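Local coordinates for hypothetical protein (Leishmania major, PDB 3LJN) that is of unknown function but, being built of ankyrin repeats, probably serves as a scaffold for binding other proteins, at residues A[134-139]-A[177-182]; A[119-124]-A[169-174]; A[140-145]-A[158-163]; A[165-170]-A[202-207]. All coordinates share one frame; numbering follows the deposited sequence.

Contact 1 of 4, residues A[134-139]-A[177-182]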
# COMPACT_ATOMS: atom_id res chain seq x y z
N LYS A 134 2.53 13.74 6.64
CA LYS A 134 1.44 13.42 5.72
C LYS A 134 0.07 13.52 6.39
O LYS A 134 -0.12 13.03 7.50
CB LYS A 134 1.61 12.01 5.14
CG LYS A 134 0.49 11.60 4.19
CD LYS A 134 0.82 10.32 3.43
CE LYS A 134 -0.33 9.88 2.52
NZ LYS A 134 0.12 8.94 1.46
N HIS A 135 -0.87 14.14 5.70
CA HIS A 135 -2.26 14.14 6.14
C HIS A 135 -2.97 12.90 5.58
O HIS A 135 -2.93 12.64 4.37
CB HIS A 135 -2.98 15.40 5.68
CG HIS A 135 -4.47 15.26 5.62
ND1 HIS A 135 -5.27 15.35 6.74
CD2 HIS A 135 -5.30 15.01 4.58
CE1 HIS A 135 -6.53 15.18 6.39
NE2 HIS A 135 -6.58 14.97 5.08
N CYS A 136 -3.63 12.16 6.47
CA CYS A 136 -4.35 10.94 6.10
C CYS A 136 -5.54 10.70 7.03
O CYS A 136 -5.41 10.85 8.25
CB CYS A 136 -3.42 9.74 6.14
SG CYS A 136 -4.19 8.23 5.54
N LYS A 137 -6.68 10.31 6.46
CA LYS A 137 -7.94 10.19 7.20
C LYS A 137 -8.36 8.73 7.43
O LYS A 137 -9.45 8.48 7.94
CB LYS A 137 -9.04 10.95 6.46
N GLY A 138 -7.50 7.78 7.08
CA GLY A 138 -7.86 6.37 7.10
C GLY A 138 -6.83 5.51 6.39
O GLY A 138 -6.44 5.82 5.27
N GLN A 139 -6.41 4.41 7.02
CA GLN A 139 -5.19 3.70 6.63
C GLN A 139 -5.22 2.23 7.04
O GLN A 139 -5.69 1.89 8.12
CB GLN A 139 -4.02 4.35 7.35
CG GLN A 139 -2.92 4.82 6.46
CD GLN A 139 -1.77 5.40 7.26
OE1 GLN A 139 -0.60 5.21 6.90
NE2 GLN A 139 -2.08 6.09 8.35
N LEU A 177 2.66 0.50 -1.58
CA LEU A 177 3.80 0.76 -2.45
C LEU A 177 3.92 2.25 -2.70
O LEU A 177 4.98 2.82 -2.49
CB LEU A 177 3.68 0.01 -3.78
CG LEU A 177 4.00 -1.48 -3.67
CD1 LEU A 177 3.61 -2.19 -4.95
CD2 LEU A 177 5.48 -1.73 -3.33
N MSE A 178 2.82 2.85 -3.15
CA MSE A 178 2.75 4.30 -3.35
C MSE A 178 3.27 5.05 -2.11
O MSE A 178 4.02 6.02 -2.22
CB MSE A 178 1.32 4.73 -3.69
CG MSE A 178 0.92 4.50 -5.14
SE MSE A 178 -0.99 4.90 -5.56
CE MSE A 178 -1.13 4.23 -7.41
N ARG A 179 2.90 4.58 -0.93
CA ARG A 179 3.33 5.18 0.33
C ARG A 179 4.84 5.11 0.56
O ARG A 179 5.43 6.05 1.09
CB ARG A 179 2.60 4.53 1.50
CG ARG A 179 2.77 5.23 2.83
CD ARG A 179 2.13 6.63 2.84
NE ARG A 179 0.97 6.69 3.73
CZ ARG A 179 -0.31 6.66 3.34
NH1 ARG A 179 -0.64 6.58 2.05
NH2 ARG A 179 -1.27 6.72 4.26
N ALA A 180 5.46 3.99 0.17
CA ALA A 180 6.90 3.78 0.39
C ALA A 180 7.71 4.64 -0.58
O ALA A 180 8.75 5.20 -0.22
CB ALA A 180 7.25 2.32 0.21
N MSE A 181 7.21 4.73 -1.80
CA MSE A 181 7.67 5.70 -2.78
C MSE A 181 7.63 7.13 -2.25
O MSE A 181 8.64 7.80 -2.28
CB MSE A 181 6.86 5.57 -4.07
CG MSE A 181 7.55 4.67 -5.07
SE MSE A 181 6.47 3.95 -6.53
CE MSE A 181 7.98 3.49 -7.65
N GLU A 182 6.48 7.58 -1.76
CA GLU A 182 6.35 8.97 -1.25
C GLU A 182 7.37 9.24 -0.15
O GLU A 182 8.13 10.19 -0.24
CB GLU A 182 4.92 9.29 -0.78
CG GLU A 182 4.78 10.60 0.01
CD GLU A 182 3.36 11.22 -0.02
OE1 GLU A 182 2.41 10.53 -0.47
OE2 GLU A 182 3.20 12.39 0.41
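K134 reaches from strand 132-136 across to R179 and E182 of helix 176-182, bridging backbones that keep well apart: the axes of 134-136 and 177-182 are 12.5 Å apart at closest. Its CB points toward the helix. CG stands anti to the backbone N (chi1 179°) and the rest of the chain is fully extended, a shape that suits a long, unbranched residue in covering the gap. Contact begins at CD, which lies 3.6 Å from NE of R179. CE comes next, over the centre of one face of the R179 guanidinium and 3.3 Å above its plane. At the tip, NZ remains above that face and makes a salt bridge to E182 OE1 at 3.4 Å, whose hydrogen bond is weak; its stronger partner is E174, which forms a salt bridge with the same ammonium. R179 bends at chi2 and chi3 to bring its flat head beneath the lysine. Its NH2 approaches the strand and the loop after it: Q139 OE1 is 3.1 Å away and C136 SG 3.5 Å, both set obliquely to the guanidinium. The Q139 side chain runs at about a right angle to that of R179, the two planar groups being 30° apart. C136 SG also accepts a weak hydrogen bond from G138 N at 3.7 Å. The exact spacing of the two cationic ends is doubtful, but the surrounding carboxylates would probably balance two nearby positive groups: E182 and E174 for the lysine, with D170 and E174 as long, weak ion-pair partners of R179.

Contact 2 of 4, residues A[119-124]-A[169-174]; sequences NECDER and KDKADE
NZ of K171 meets the carboxylate of E123 while C121, nearer the middle of the contact, presses its sulfur against backbone. The two charged side chains cross obliquely. K171 is extended beyond CG, as suits a residue that must span between loops, whereas E123 is bent at chi2, which sets CD, and the carboxylate carried on it lies beside the ammonium. NZ of K171 lies 3.0 Å from E123 OE2, a salt bridge whose hydrogen-bond component is weak; both residues are at the exposed border, where such a pair can keep its solvation. C121 points toward the other loop and sets SG 3.9 Å from D170 CA and 4.1 Å from K169 O, a compact, weakly polar group fitted to a place where the backbones approach closely. D170 turns its carboxylate away from this sulfur and into its own loop. Its OD1 accepts from A172 N at 2.9 Å and from E174 N at 2.8 Å, the two donors arriving from opposite faces of the carboxylate plane. The first bond is an Asx turn, laid over a type I turn from D170 to D173, and K169 NZ adds a salt bridge to D173 OD2 at 2.9 Å. D122 makes a looser Asx turn, its OD1 accepting from R124 N at 3.3 Å, and its OD2 takes a hydrogen bond from the indole NH of W144. Its loop is longer, with a short pair of strands before the next helix; D170, shaping a turn just ahead of helix 176-182, is characteristic of ankyrin finger loops.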
# COMPACT_ATOMS: atom_id res chain seq x y z
N ASN A 119 -6.53 -6.38 5.48
CA ASN A 119 -6.59 -5.19 4.63
C ASN A 119 -7.64 -4.16 5.07
O ASN A 119 -7.96 -3.25 4.31
CB ASN A 119 -6.81 -5.61 3.17
CG ASN A 119 -5.71 -6.53 2.66
OD1 ASN A 119 -4.54 -6.35 2.99
ND2 ASN A 119 -6.08 -7.52 1.85
N GLU A 120 -8.16 -4.31 6.29
CA GLU A 120 -9.08 -3.34 6.88
C GLU A 120 -8.45 -1.96 7.00
O GLU A 120 -7.25 -1.83 7.23
CB GLU A 120 -9.51 -3.77 8.29
CG GLU A 120 -10.60 -4.84 8.34
CD GLU A 120 -12.02 -4.29 8.38
OE1 GLU A 120 -12.97 -5.10 8.25
OE2 GLU A 120 -12.20 -3.06 8.56
N CYS A 121 -9.29 -0.93 6.88
CA CYS A 121 -8.83 0.44 6.99
C CYS A 121 -9.29 1.08 8.30
O CYS A 121 -10.44 0.92 8.71
CB CYS A 121 -9.35 1.23 5.80
SG CYS A 121 -8.15 2.37 5.16
N ASP A 122 -8.39 1.80 8.97
CA ASP A 122 -8.77 2.54 10.17
C ASP A 122 -9.50 3.81 9.76
O ASP A 122 -9.66 4.08 8.57
CB ASP A 122 -7.57 2.80 11.11
CG ASP A 122 -6.58 3.83 10.57
OD1 ASP A 122 -6.98 4.71 9.79
OD2 ASP A 122 -5.39 3.76 10.96
N GLU A 123 -9.99 4.56 10.74
CA GLU A 123 -10.69 5.80 10.46
C GLU A 123 -10.07 6.86 11.36
O GLU A 123 -10.74 7.49 12.16
CB GLU A 123 -12.21 5.63 10.65
CG GLU A 123 -12.74 4.23 10.24
CD GLU A 123 -14.13 4.23 9.59
OE1 GLU A 123 -15.02 5.02 10.00
OE2 GLU A 123 -14.34 3.40 8.66
N ARG A 124 -8.76 7.05 11.21
CA ARG A 124 -7.95 7.86 12.10
C ARG A 124 -7.24 8.99 11.34
O ARG A 124 -6.29 8.74 10.62
CB ARG A 124 -6.91 6.96 12.78
CG ARG A 124 -6.16 7.59 13.93
CD ARG A 124 -5.02 6.70 14.42
NE ARG A 124 -4.72 6.93 15.84
CZ ARG A 124 -3.77 6.31 16.54
NH1 ARG A 124 -2.98 5.41 15.97
NH2 ARG A 124 -3.61 6.59 17.83
N LYS A 169 -5.85 -0.26 -0.59
CA LYS A 169 -6.16 1.16 -0.72
C LYS A 169 -6.49 1.79 0.61
O LYS A 169 -7.34 1.28 1.32
CB LYS A 169 -7.35 1.38 -1.66
CG LYS A 169 -6.97 1.46 -3.14
CD LYS A 169 -8.13 2.03 -3.95
CE LYS A 169 -7.77 2.09 -5.43
NZ LYS A 169 -8.84 2.71 -6.28
N ASP A 170 -5.84 2.91 0.93
CA ASP A 170 -6.29 3.77 2.02
C ASP A 170 -7.49 4.60 1.55
O ASP A 170 -8.00 4.39 0.45
CB ASP A 170 -5.12 4.62 2.58
CG ASP A 170 -4.74 5.83 1.70
OD1 ASP A 170 -5.23 5.98 0.56
OD2 ASP A 170 -3.94 6.66 2.19
N LYS A 171 -7.96 5.54 2.37
CA LYS A 171 -9.13 6.38 2.01
C LYS A 171 -8.80 7.58 1.10
O LYS A 171 -9.67 8.41 0.83
CB LYS A 171 -9.88 6.83 3.28
CG LYS A 171 -10.75 5.72 3.86
CD LYS A 171 -11.66 6.19 4.99
CE LYS A 171 -12.57 5.04 5.45
NZ LYS A 171 -13.37 5.37 6.67
N ALA A 172 -7.54 7.68 0.65
CA ALA A 172 -7.13 8.63 -0.39
C ALA A 172 -6.66 7.87 -1.65
O ALA A 172 -5.92 8.40 -2.48
CB ALA A 172 -6.02 9.52 0.14
N ASP A 173 -7.12 6.63 -1.77
CA ASP A 173 -6.80 5.72 -2.87
C ASP A 173 -5.31 5.51 -3.17
O ASP A 173 -4.92 5.29 -4.31
CB ASP A 173 -7.58 6.11 -4.13
CG ASP A 173 -9.04 5.65 -4.08
OD1 ASP A 173 -9.66 5.70 -2.98
OD2 ASP A 173 -9.57 5.22 -5.13
N GLU A 174 -4.50 5.52 -2.11
CA GLU A 174 -3.07 5.22 -2.23
C GLU A 174 -2.77 3.87 -1.63
O GLU A 174 -3.34 3.48 -0.63
CB GLU A 174 -2.24 6.30 -1.52
CG GLU A 174 -1.90 7.49 -2.43
CD GLU A 174 -2.00 8.86 -1.74
OE1 GLU A 174 -2.22 8.91 -0.49
OE2 GLU A 174 -1.87 9.89 -2.47

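Contact 3 of 4, residues A[140-145]-A[158-163]; sequences TALHWC and ILVQLG
L142 and L159 provide the main apolar contact, their side chains sliding past each other in opposite directions until CD1 of L142 rests 3.8 Å from CD1 of L159. The same L142 methyl also reaches V160, whose CG2 is 4.1 Å away. L159 in turn touches C145, its CD1 lying 3.9 Å from SG. In L142, chi1 (-160°) sets CG anti to the backbone N, and chi2 (52°) then places CD1; although CB does not aim straight at the partner helix, the end of the branch comes nearer. Leucine and valine suit this buried interface because their branched methyls can interlock without any polar group needing a partner. Segments 141-145 and 158-162 run nearly antiparallel, at 153° between directions, with axes 11.3 Å apart; this is an antiparallel helix pair as in ankyrin repeats, and T140-A141-L142-H143 resembles the Thr-Pro-Leu-His signature found at a helix start in that family. Behind the leucine, that signature fixes the helix start. T140 is the N-cap, its OG1 accepting a weak bond from H143 N at 3.4 Å, while H143 ND1 accepts from T140 N at 3.2 Å, so that the two residues form a capping box. The imidazole also reaches outward through NE2, which donates to the backbone carbonyl of E174 in the next loop. Farther out, P176 packs on both L142 and H143, V92 of helix 87-93 covers A141 and C145, and V100 of helix 97-110 packs against L159.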
# COMPACT_ATOMS: atom_id res chain seq x y z
N THR A 140 -4.69 1.36 6.19
CA THR A 140 -4.43 -0.01 6.57
C THR A 140 -3.16 -0.02 7.40
O THR A 140 -2.39 0.94 7.36
CB THR A 140 -4.21 -0.91 5.35
OG1 THR A 140 -2.94 -0.62 4.77
CG2 THR A 140 -5.31 -0.72 4.31
N ALA A 141 -2.95 -1.09 8.15
CA ALA A 141 -1.76 -1.23 9.00
C ALA A 141 -0.47 -1.46 8.20
O ALA A 141 0.61 -1.23 8.69
CB ALA A 141 -1.94 -2.36 9.98
N LEU A 142 -0.59 -1.92 6.96
CA LEU A 142 0.58 -2.07 6.12
C LEU A 142 1.14 -0.70 5.72
O LEU A 142 2.35 -0.57 5.57
CB LEU A 142 0.26 -2.94 4.90
CG LEU A 142 1.42 -3.60 4.14
CD1 LEU A 142 2.34 -4.38 5.06
CD2 LEU A 142 0.89 -4.51 3.02
N HIS A 143 0.26 0.30 5.55
CA HIS A 143 0.66 1.71 5.32
C HIS A 143 1.47 2.30 6.49
O HIS A 143 2.51 2.92 6.30
CB HIS A 143 -0.56 2.63 5.16
CG HIS A 143 -1.32 2.47 3.88
ND1 HIS A 143 -2.55 1.84 3.82
CD2 HIS A 143 -1.08 2.93 2.64
CE1 HIS A 143 -3.00 1.88 2.59
NE2 HIS A 143 -2.13 2.54 1.84
N TRP A 144 0.94 2.15 7.71
CA TRP A 144 1.64 2.56 8.92
C TRP A 144 3.05 2.00 8.97
O TRP A 144 4.01 2.76 8.92
CB TRP A 144 0.88 2.11 10.16
CG TRP A 144 -0.27 2.96 10.46
CD1 TRP A 144 -1.58 2.73 10.15
CD2 TRP A 144 -0.22 4.22 11.12
NE1 TRP A 144 -2.36 3.77 10.60
CE2 TRP A 144 -1.55 4.71 11.19
CE3 TRP A 144 0.81 5.00 11.67
CZ2 TRP A 144 -1.87 5.93 11.79
CZ3 TRP A 144 0.49 6.21 12.26
CH2 TRP A 144 -0.83 6.66 12.31
N CYS A 145 3.18 0.68 9.06
CA CYS A 145 4.49 0.01 9.04
C CYS A 145 5.47 0.67 8.09
O CYS A 145 6.63 0.92 8.43
CB CYS A 145 4.33 -1.43 8.61
SG CYS A 145 3.41 -2.38 9.82
N ILE A 158 6.18 -10.36 7.69
CA ILE A 158 5.12 -11.24 8.17
C ILE A 158 3.74 -10.85 7.64
O ILE A 158 2.96 -11.72 7.25
CB ILE A 158 5.09 -11.30 9.72
CG1 ILE A 158 6.01 -12.40 10.24
CG2 ILE A 158 3.67 -11.57 10.21
CD1 ILE A 158 7.47 -12.22 9.87
N LEU A 159 3.43 -9.56 7.60
CA LEU A 159 2.11 -9.15 7.14
C LEU A 159 1.92 -9.59 5.70
O LEU A 159 0.85 -10.04 5.34
CB LEU A 159 1.89 -7.64 7.25
CG LEU A 159 1.51 -7.08 8.62
CD1 LEU A 159 1.44 -5.56 8.56
CD2 LEU A 159 0.19 -7.63 9.11
N VAL A 160 2.98 -9.48 4.89
CA VAL A 160 2.86 -9.72 3.45
C VAL A 160 2.78 -11.22 3.14
O VAL A 160 2.07 -11.61 2.22
CB VAL A 160 3.99 -9.02 2.66
CG1 VAL A 160 3.85 -9.28 1.18
CG2 VAL A 160 3.95 -7.54 2.91
N GLN A 161 3.49 -12.04 3.92
CA GLN A 161 3.36 -13.51 3.87
C GLN A 161 1.97 -13.99 4.26
O GLN A 161 1.47 -14.97 3.71
CB GLN A 161 4.37 -14.20 4.79
CG GLN A 161 5.76 -14.35 4.17
CD GLN A 161 6.86 -14.57 5.19
OE1 GLN A 161 6.71 -14.26 6.37
NE2 GLN A 161 7.99 -15.10 4.73
N LEU A 162 1.36 -13.30 5.22
CA LEU A 162 0.04 -13.68 5.74
C LEU A 162 -1.09 -13.41 4.76
O LEU A 162 -2.15 -14.03 4.83
CB LEU A 162 -0.23 -12.97 7.08
CG LEU A 162 0.53 -13.50 8.31
CD1 LEU A 162 0.27 -12.64 9.54
CD2 LEU A 162 0.19 -14.95 8.59
N GLY A 163 -0.88 -12.48 3.84
CA GLY A 163 -1.92 -12.08 2.90
C GLY A 163 -2.28 -10.60 2.88
O GLY A 163 -3.24 -10.23 2.22

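Contact 4 of 4, residues A[165-170]-A[202-207]; sequences SPTAKD and LRLDYA
OG1 of T167 accepts a hydrogen bond from R203 N at 3.2 Å, nearly straight at 161°, and donates one to S165 OG at 3.1 Å. The contact joins neighbouring interhelical loops of the ankyrin stack, each folded into a type I turn, S165 to A168 and R203 to Y206. The threonine hydroxyl takes the crowded position between backbone N and carbonyl carbon (chi1 65°), which leaves CG2 pointing to the L202 side. S165 OG in addition accepts from T167 N at 3.2 Å, an ST turn; a serine here can thus hold both the backbone and the side chain of the residue two places on. Beside these hydrogen bonds P166 places CB 3.9 Å from CD2 of L202, the two side chains crossing at about a right angle, the proline ring against a leucine methyl. The remaining contact is built round the Y206 ring. On one face lies the aliphatic part of K169, with CE 3.8 Å from the ring centroid in a CH-pi contact; NZ, off-centre at 4.6 Å and 26° from the ring normal, adds a cation-pi interaction while keeping its salt bridge to D173. The opposite face is covered by CB of R203, over the ring centre. At the edge, near the ring plane, T167 O sits 3.3 Å from CD2, where the aromatic hydrogens carry slight positive charge. R203 then bends at chi2 and chi3, and the tyrosine hydroxyl OH comes to lie 3.2 Å above its guanidinium plane, displaced toward the rim.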
# COMPACT_ATOMS: atom_id res chain seq x y z
N SER A 165 -2.02 -7.06 1.51
CA SER A 165 -1.76 -6.72 0.10
C SER A 165 -0.92 -5.45 -0.07
O SER A 165 -1.28 -4.39 0.42
CB SER A 165 -3.09 -6.54 -0.64
OG SER A 165 -2.86 -6.14 -1.98
N PRO A 166 0.21 -5.55 -0.79
CA PRO A 166 0.98 -4.33 -1.01
C PRO A 166 0.29 -3.28 -1.87
O PRO A 166 0.86 -2.22 -2.10
CB PRO A 166 2.25 -4.84 -1.70
CG PRO A 166 2.41 -6.21 -1.20
CD PRO A 166 1.00 -6.75 -1.09
N THR A 167 -0.91 -3.59 -2.35
CA THR A 167 -1.71 -2.63 -3.12
C THR A 167 -3.05 -2.35 -2.45
O THR A 167 -4.00 -1.97 -3.13
CB THR A 167 -1.98 -3.14 -4.53
OG1 THR A 167 -2.80 -4.32 -4.46
CG2 THR A 167 -0.69 -3.46 -5.25
N ALA A 168 -3.14 -2.55 -1.14
CA ALA A 168 -4.35 -2.19 -0.39
C ALA A 168 -4.59 -0.68 -0.49
O ALA A 168 -3.65 0.08 -0.51
CB ALA A 168 -4.20 -2.59 1.06
N LYS A 169 -5.85 -0.26 -0.59
CA LYS A 169 -6.16 1.16 -0.72
C LYS A 169 -6.49 1.79 0.61
O LYS A 169 -7.34 1.28 1.32
CB LYS A 169 -7.35 1.38 -1.66
CG LYS A 169 -6.97 1.46 -3.14
CD LYS A 169 -8.13 2.03 -3.95
CE LYS A 169 -7.77 2.09 -5.43
NZ LYS A 169 -8.84 2.71 -6.28
N ASP A 170 -5.84 2.91 0.93
CA ASP A 170 -6.29 3.77 2.02
C ASP A 170 -7.49 4.60 1.55
O ASP A 170 -8.00 4.39 0.45
CB ASP A 170 -5.12 4.62 2.58
CG ASP A 170 -4.74 5.83 1.70
OD1 ASP A 170 -5.23 5.98 0.56
OD2 ASP A 170 -3.94 6.66 2.19
N LEU A 202 -0.94 -8.48 -6.97
CA LEU A 202 -0.84 -7.03 -6.88
C LEU A 202 -1.84 -6.47 -7.85
O LEU A 202 -1.98 -6.99 -8.94
CB LEU A 202 0.56 -6.56 -7.26
CG LEU A 202 1.73 -7.18 -6.50
CD1 LEU A 202 3.03 -6.95 -7.25
CD2 LEU A 202 1.80 -6.63 -5.09
N ARG A 203 -2.52 -5.40 -7.45
CA ARG A 203 -3.47 -4.70 -8.30
C ARG A 203 -2.83 -3.45 -8.87
O ARG A 203 -3.03 -2.35 -8.38
CB ARG A 203 -4.71 -4.32 -7.51
CG ARG A 203 -5.40 -5.51 -6.89
CD ARG A 203 -5.95 -6.43 -7.95
NE ARG A 203 -7.07 -5.82 -8.65
CZ ARG A 203 -8.31 -5.74 -8.15
NH1 ARG A 203 -8.59 -6.21 -6.93
NH2 ARG A 203 -9.27 -5.17 -8.87
N LEU A 204 -2.05 -3.65 -9.93
CA LEU A 204 -1.29 -2.58 -10.55
C LEU A 204 -2.16 -1.77 -11.50
O LEU A 204 -1.66 -0.95 -12.27
CB LEU A 204 -0.09 -3.17 -11.30
CG LEU A 204 0.82 -4.10 -10.50
CD1 LEU A 204 1.96 -4.59 -11.37
CD2 LEU A 204 1.35 -3.41 -9.25
N ASP A 205 -3.47 -2.03 -11.46
CA ASP A 205 -4.47 -1.23 -12.16
C ASP A 205 -5.06 -0.12 -11.27
O ASP A 205 -5.81 0.71 -11.75
CB ASP A 205 -5.60 -2.13 -12.73
CG ASP A 205 -6.39 -2.89 -11.64
OD1 ASP A 205 -5.80 -3.27 -10.60
OD2 ASP A 205 -7.61 -3.13 -11.82
N TYR A 206 -4.71 -0.13 -9.98
CA TYR A 206 -5.15 0.91 -9.05
C TYR A 206 -4.40 2.21 -9.28
O TYR A 206 -3.18 2.20 -9.45
CB TYR A 206 -4.92 0.48 -7.59
CG TYR A 206 -5.89 -0.53 -7.03
CD1 TYR A 206 -7.06 -0.87 -7.70
CD2 TYR A 206 -5.65 -1.13 -5.81
CE1 TYR A 206 -7.95 -1.79 -7.17
CE2 TYR A 206 -6.54 -2.04 -5.26
CZ TYR A 206 -7.68 -2.37 -5.96
OH TYR A 206 -8.58 -3.28 -5.45
N ALA A 207 -5.13 3.32 -9.27
CA ALA A 207 -4.55 4.64 -9.50
C ALA A 207 -5.05 5.63 -8.45
O ALA A 207 -6.18 5.51 -7.96
CB ALA A 207 -4.90 5.13 -10.89

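How the contacts relate
The four contacts cluster near the middle of the elongated ankyrin stack, their centres 9 to 14 Å apart. Contacts 1 and 2 are the closest pair, and their segments alternate along the chain, weaving the loop after helix 114-118 and strand 132-136 into the region before and on helix 176-182. Contact 3, between helices 141-147 and 153-162, falls within the chain span of both. Contact 4 continues from contact 2, sharing K169 and D170, and carries the chain on to the loop after helix 186-195. Successive loops and helix pairs are thus joined neighbour to neighbour, as expected of a repeat protein whose stability rests on local, stepwise stacking.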